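Local coordinates for uncharacterized protein (Bacillus thuringiensis serovar kurstaki, PDB 4XE7) that is a ParM-type bacterial actin-like protein that probably polymerises into filaments to segregate plasmid DNA, at residues I24-E29 against E34-P39. Residues are numbered along the deposited sequence; the frame is centred on the assembly and turned at random.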
# COMPACT_ATOMS: atom_id res chain seq x y z
N ILE A 24 6.34 -3.42 -1.19
CA ILE A 24 7.52 -3.15 -2.00
C ILE A 24 7.15 -2.28 -3.19
O ILE A 24 6.08 -2.43 -3.77
CB ILE A 24 8.18 -4.46 -2.49
CG1 ILE A 24 9.45 -4.18 -3.29
CG2 ILE A 24 7.23 -5.26 -3.37
CD1 ILE A 24 10.17 -5.51 -3.78
N SER A 25 8.05 -1.37 -3.54
CA SER A 25 8.00 -0.70 -4.82
C SER A 25 9.34 -0.90 -5.52
O SER A 25 10.39 -0.69 -4.91
CB SER A 25 7.70 0.80 -4.65
OG SER A 25 6.35 1.00 -4.27
N PHE A 26 9.34 -1.33 -6.77
CA PHE A 26 10.62 -1.54 -7.45
C PHE A 26 10.55 -1.10 -8.90
O PHE A 26 9.47 -0.84 -9.43
CB PHE A 26 11.06 -3.01 -7.37
CG PHE A 26 10.15 -3.96 -8.10
CD1 PHE A 26 10.49 -4.44 -9.36
CD2 PHE A 26 8.96 -4.36 -7.54
CE1 PHE A 26 9.65 -5.33 -10.04
CE2 PHE A 26 8.11 -5.24 -8.22
CZ PHE A 26 8.46 -5.72 -9.47
N LEU A 27 11.70 -1.00 -9.54
CA LEU A 27 11.71 -0.66 -10.96
C LEU A 27 11.71 -1.95 -11.77
O LEU A 27 12.56 -2.82 -11.59
CB LEU A 27 12.90 0.22 -11.31
CG LEU A 27 12.84 1.60 -10.64
CD1 LEU A 27 14.08 2.43 -10.96
CD2 LEU A 27 11.55 2.34 -11.09
N ASN A 28 10.72 -2.09 -12.65
CA ASN A 28 10.61 -3.32 -13.41
C ASN A 28 11.45 -3.20 -14.67
O ASN A 28 12.30 -2.31 -14.77
CB ASN A 28 9.14 -3.64 -13.71
CG ASN A 28 8.43 -2.55 -14.52
OD1 ASN A 28 9.08 -1.74 -15.19
ND2 ASN A 28 7.10 -2.56 -14.48
N GLU A 29 11.25 -4.09 -15.64
CA GLU A 29 12.14 -4.05 -16.80
C GLU A 29 11.88 -2.87 -17.74
O GLU A 29 12.76 -2.46 -18.49
CB GLU A 29 12.07 -5.38 -17.55
CG GLU A 29 12.71 -6.50 -16.75
CD GLU A 29 12.53 -7.84 -17.40
OE1 GLU A 29 11.39 -8.36 -17.39
OE2 GLU A 29 13.54 -8.37 -17.92
N GLU A 34 6.82 -0.56 -9.99
CA GLU A 34 5.86 -1.65 -9.80
C GLU A 34 5.74 -1.96 -8.30
O GLU A 34 6.74 -2.03 -7.59
CB GLU A 34 6.31 -2.88 -10.59
CG GLU A 34 5.30 -3.99 -10.67
CD GLU A 34 5.59 -4.96 -11.82
OE1 GLU A 34 5.92 -4.49 -12.92
OE2 GLU A 34 5.50 -6.19 -11.61
N SER A 35 4.52 -2.12 -7.81
CA SER A 35 4.29 -2.31 -6.37
C SER A 35 3.31 -3.42 -6.07
O SER A 35 2.34 -3.64 -6.82
CB SER A 35 3.77 -1.03 -5.73
OG SER A 35 4.70 0.02 -5.87
N PHE A 36 3.57 -4.12 -4.97
CA PHE A 36 2.60 -5.03 -4.38
C PHE A 36 2.80 -5.12 -2.87
O PHE A 36 3.79 -4.62 -2.32
CB PHE A 36 2.67 -6.42 -5.03
CG PHE A 36 4.00 -7.10 -4.89
CD1 PHE A 36 4.96 -6.98 -5.88
CD2 PHE A 36 4.29 -7.88 -3.77
CE1 PHE A 36 6.19 -7.62 -5.77
CE2 PHE A 36 5.52 -8.53 -3.65
CZ PHE A 36 6.47 -8.38 -4.65
N ALA A 37 1.85 -5.76 -2.20
CA ALA A 37 1.86 -5.92 -0.76
C ALA A 37 1.72 -7.40 -0.40
O ALA A 37 0.91 -8.12 -0.98
CB ALA A 37 0.75 -5.13 -0.13
N ILE A 38 2.51 -7.84 0.58
CA ILE A 38 2.35 -9.18 1.11
C ILE A 38 1.92 -9.06 2.56
O ILE A 38 2.62 -8.47 3.37
CB ILE A 38 3.66 -9.99 1.01
CG1 ILE A 38 4.09 -10.10 -0.46
CG2 ILE A 38 3.47 -11.39 1.59
CD1 ILE A 38 5.36 -10.96 -0.70
N PRO A 39 0.74 -9.61 2.90
CA PRO A 39 0.31 -9.49 4.30
C PRO A 39 1.31 -10.17 5.25
O PRO A 39 1.91 -11.22 4.94
CB PRO A 39 -1.06 -10.18 4.33
CG PRO A 39 -1.49 -10.28 2.88
CD PRO A 39 -0.23 -10.36 2.08
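A chi1 of 65° in Phe-26 and 60° in Phe-36 sets each CG between the backbone N and the carbonyl carbon, bringing each ring beside a side chain of the partner strand in a beta hairpin of the actin-like fold. The pairing is antiparallel: Ile-24 with Phe-36 and Phe-26 with Glu-34 are hydrogen-bonded pairs, and Ser-25 with Ser-35 is the non-hydrogen-bonded pair between them. Two directly cross-strand side-chain contacts follow from the ring positions. CG2 of Ile-24 stands over the middle of the Phe-36 ring, 3.5 Å from its centroid and close to the ring normal, a CH-pi contact. CB of Glu-34 covers one face of the Phe-26 ring nearer its rim, 4.0 Å from the centroid. The two rings also touch, diagonally, Phe-26 CE2 to Phe-36 CE1 at 3.9 Å, and the face that carries Ile-24, Phe-26 and Phe-36 packs on helix 123-140 through Ala-137 and Val-136.

At the other face, Ser-25 OG and Ser-35 OG are only 2.5 Å apart, a very short hydrogen bond whose donor is not settled; Ser-25 OG also bonds Ser-404 OG of helix 402-418. In the backbone ladder, Glu-34 N meets Phe-26 O at 2.7 Å, whereas Phe-36 N to Ile-24 O is the long bond, 3.3 Å and distinctly bent.

Beyond the ladder, the Glu-34 carboxylate is held from two directions. Its OE2 makes a salt bridge with Arg-140, which probably stabilises the charged form, while Asn-28, whose OD1 accepts from Asn-32 N in the turn, gives ND2 to OE1: a 2.7 Å bond with an N-H...O angle of 175°, OE1 lying in the amide plane.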